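Local structure of ESX-5 secretion-associated protein EspG5 (Mycobacterium marinum, 6VJ5) at residues A167-V172 with G250-Y255. The protein acts as a specific cytoplasmic chaperone for cognate PE/PPE protein pairs, preventing their aggregation and supporting secretion of LipY and PE31/PPE18. Sequence-based numbering, arbitrary orientation.
Sequences AAINAV and GRIALY
The backbone N-H of A167 donates to the carbonyl O of R251, with N and O 3.1 Å apart and the bond almost straight at 177°. A167 N sits above the carbonyl plane, 41° out of it. This single bond illustrates how an irregular segment can be pinned to a strand without pairing with it: no second hydrogen bond joins 167-172 to 250-255, and side chains supply the rest of the contact. The CA atoms of the two segments come nearest at G250, where CA of A167 and CA of G250 are 3.7 Å apart. At the backbone angles of G250 a CB would press on the carbonyl O of the residue before it, and it would also run into CA of A167. The methyl group of A167 packs against this backbone, A167 CB lying 3.6 Å from G250 C. The same A167 CB also meets I252 CG1 at 3.8 Å. I252 holds CG1 beside its own backbone N (chi1 -52°), while I252 CG2, beside the carbonyl carbon, makes a looser touch of 4.2 Å with I169 CD1. The two isoleucine side chains cross at a slant and extend the apolar contact beyond the alanine. Between A167 and I169 the chain bends in an inverse gamma turn centred on A168, closed by a weak bond from I169 N to A167 O. The CB of R251 points away from the loop, and its guanidinium forms salt bridges with D246 and E159. Strand 267-272 separates strand 250-256 from the edge strand 172-175, and segment 167-172 runs from its bond with R251 to V172, where strand 172-175 begins and the backbone bonds to I270. Helix 206-217 packs on both isoleucines through A211, while I169 also rests on I270 and P272.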
ATOM      1  N   ALA C 167      38.924  -0.466  24.166  1.00 61.14           N
ATOM      2  CA  ALA C 167      39.769  -1.642  24.028  1.00 63.29           C
ATOM      3  C   ALA C 167      41.232  -1.228  23.931  1.00 66.74           C
ATOM      4  O   ALA C 167      41.566  -0.135  23.464  1.00 61.59           O
ATOM      5  CB  ALA C 167      39.370  -2.455  22.796  1.00 60.55           C
ATOM      6  N   ALA C 168      42.110  -2.116  24.392  1.00 66.93           N
ATOM      7  CA  ALA C 168      43.551  -1.876  24.349  1.00 72.34           C
ATOM      8  C   ALA C 168      44.073  -2.406  23.019  1.00 73.52           C
ATOM      9  O   ALA C 168      44.586  -3.523  22.909  1.00 74.05           O
ATOM     10  CB  ALA C 168      44.241  -2.530  25.538  1.00 72.94           C
ATOM     11  N   ILE C 169      43.923  -1.583  21.982  1.00 69.04           N
ATOM     12  CA  ILE C 169      44.349  -1.947  20.641  1.00 65.02           C
ATOM     13  C   ILE C 169      45.220  -0.831  20.078  1.00 59.06           C
ATOM     14  O   ILE C 169      45.232   0.296  20.574  1.00 61.92           O
ATOM     15  CB  ILE C 169      43.160  -2.224  19.701  1.00 69.60           C
ATOM     16  CG1 ILE C 169      42.533  -0.917  19.230  1.00 64.64           C
ATOM     17  CG2 ILE C 169      42.110  -3.070  20.401  1.00 70.97           C
ATOM     18  CD1 ILE C 169      41.670  -1.086  17.992  1.00 68.36           C
ATOM     19  N   ASN C 170      45.910  -1.153  18.984  1.00 60.48           N
ATOM     20  CA  ASN C 170      46.773  -0.213  18.282  1.00 63.25           C
ATOM     21  C   ASN C 170      46.055   0.239  17.011  1.00 63.40           C
ATOM     22  O   ASN C 170      45.842  -0.559  16.090  1.00 51.92           O
ATOM     23  CB  ASN C 170      48.120  -0.858  17.960  1.00 72.13           C
ATOM     24  CG  ASN C 170      48.726  -1.561  19.151  1.00 77.24           C
ATOM     25  OD1 ASN C 170      48.608  -2.777  19.289  1.00 71.58           O
ATOM     26  ND2 ASN C 170      49.379  -0.799  20.023  1.00 81.52           N
ATOM     27  N   ALA C 171      45.702   1.522  16.959  1.00 58.86           N
ATOM     28  CA  ALA C 171      44.999   2.068  15.807  1.00 50.26           C
ATOM     29  C   ALA C 171      45.738   1.725  14.522  1.00 55.37           C
ATOM     30  O   ALA C 171      46.969   1.665  14.492  1.00 55.78           O
ATOM     31  CB  ALA C 171      44.857   3.582  15.954  1.00 43.79           C
ATOM     32  N   VAL C 172      44.977   1.482  13.457  1.00 50.25           N
ATOM     33  CA  VAL C 172      45.566   1.110  12.178  1.00 48.54           C
ATOM     34  C   VAL C 172      44.531   1.342  11.093  1.00 52.19           C
ATOM     35  O   VAL C 172      43.323   1.323  11.348  1.00 57.22           O
ATOM     36  CB  VAL C 172      46.072  -0.356  12.210  1.00 50.56           C
ATOM     37  CG1 VAL C 172      44.943  -1.321  12.553  1.00 47.99           C
ATOM     38  CG2 VAL C 172      46.729  -0.739  10.889  1.00 50.79           C
ATOM     39  N   GLY C 250      37.107  -4.885  25.372  1.00 55.60           N
ATOM     40  CA  GLY C 250      36.794  -3.469  25.350  1.00 59.01           C
ATOM     41  C   GLY C 250      36.023  -3.071  24.102  1.00 63.83           C
ATOM     42  O   GLY C 250      35.681  -3.892  23.250  1.00 49.66           O
ATOM     43  N   ARG C 251      35.772  -1.764  24.025  1.00 62.95           N
ATOM     44  CA  ARG C 251      34.953  -1.185  22.972  1.00 59.07           C
ATOM     45  C   ARG C 251      35.825  -0.705  21.821  1.00 52.01           C
ATOM     46  O   ARG C 251      36.771   0.064  22.027  1.00 50.44           O
ATOM     47  CB  ARG C 251      34.132  -0.020  23.523  1.00 54.48           C
ATOM     48  CG  ARG C 251      33.228   0.648  22.499  1.00 53.65           C
ATOM     49  CD  ARG C 251      32.351   1.686  23.171  1.00 49.69           C
ATOM     50  NE  ARG C 251      31.411   1.069  24.101  1.00 53.33           N
ATOM     51  CZ  ARG C 251      30.880   1.690  25.148  1.00 60.06           C
ATOM     52  NH1 ARG C 251      31.208   2.953  25.403  1.00 53.76           N
ATOM     53  NH2 ARG C 251      30.025   1.049  25.938  1.00 55.36           N
ATOM     54  N   ILE C 252      35.487  -1.147  20.613  1.00 56.32           N
ATOM     55  CA  ILE C 252      36.246  -0.839  19.407  1.00 49.80           C
ATOM     56  C   ILE C 252      35.396   0.028  18.489  1.00 53.31           C
ATOM     57  O   ILE C 252      34.163  -0.068  18.469  1.00 51.68           O
ATOM     58  CB  ILE C 252      36.683  -2.130  18.680  1.00 59.17           C
ATOM     59  CG1 ILE C 252      37.393  -3.069  19.656  1.00 64.36           C
ATOM     60  CG2 ILE C 252      37.572  -1.801  17.494  1.00 68.40           C
ATOM     61  CD1 ILE C 252      37.843  -4.383  19.041  1.00 77.44           C
ATOM     62  N   ALA C 253      36.072   0.876  17.717  1.00 52.74           N
ATOM     63  CA  ALA C 253      35.432   1.761  16.754  1.00 44.79           C
ATOM     64  C   ALA C 253      35.978   1.468  15.367  1.00 49.75           C
ATOM     65  O   ALA C 253      37.195   1.410  15.177  1.00 51.38           O
ATOM     66  CB  ALA C 253      35.670   3.232  17.106  1.00 51.78           C
ATOM     67  N   LEU C 254      35.077   1.303  14.400  1.00 53.52           N
ATOM     68  CA  LEU C 254      35.437   1.039  13.017  1.00 51.24           C
ATOM     69  C   LEU C 254      34.753   2.056  12.120  1.00 48.01           C
ATOM     70  O   LEU C 254      33.567   2.352  12.297  1.00 45.86           O
ATOM     71  CB  LEU C 254      35.023  -0.373  12.596  1.00 51.48           C
ATOM     72  CG  LEU C 254      35.519  -1.510  13.487  1.00 53.22           C
ATOM     73  CD1 LEU C 254      34.583  -2.699  13.396  1.00 60.12           C
ATOM     74  CD2 LEU C 254      36.926  -1.906  13.077  1.00 58.61           C
ATOM     75  N   TYR C 255      35.494   2.578  11.150  1.00 44.36           N
ATOM     76  CA  TYR C 255      34.897   3.519  10.215  1.00 49.71           C
ATOM     77  C   TYR C 255      35.830   3.731   9.037  1.00 48.21           C
ATOM     78  O   TYR C 255      37.049   3.596   9.162  1.00 46.73           O
ATOM     79  CB  TYR C 255      34.599   4.858  10.895  1.00 44.62           C
ATOM     80  CG  TYR C 255      35.837   5.559  11.411  1.00 55.82           C
ATOM     81  CD1 TYR C 255      36.577   6.393  10.585  1.00 52.50           C
ATOM     82  CD2 TYR C 255      36.264   5.388  12.722  1.00 53.71           C
ATOM     83  CE1 TYR C 255      37.703   7.037  11.048  1.00 59.35           C
ATOM     84  CE2 TYR C 255      37.395   6.031  13.193  1.00 59.43           C
ATOM     85  CZ  TYR C 255      38.108   6.854  12.350  1.00 59.98           C
ATOM     86  OH  TYR C 255      39.234   7.497  12.807  1.00 75.80           O
TER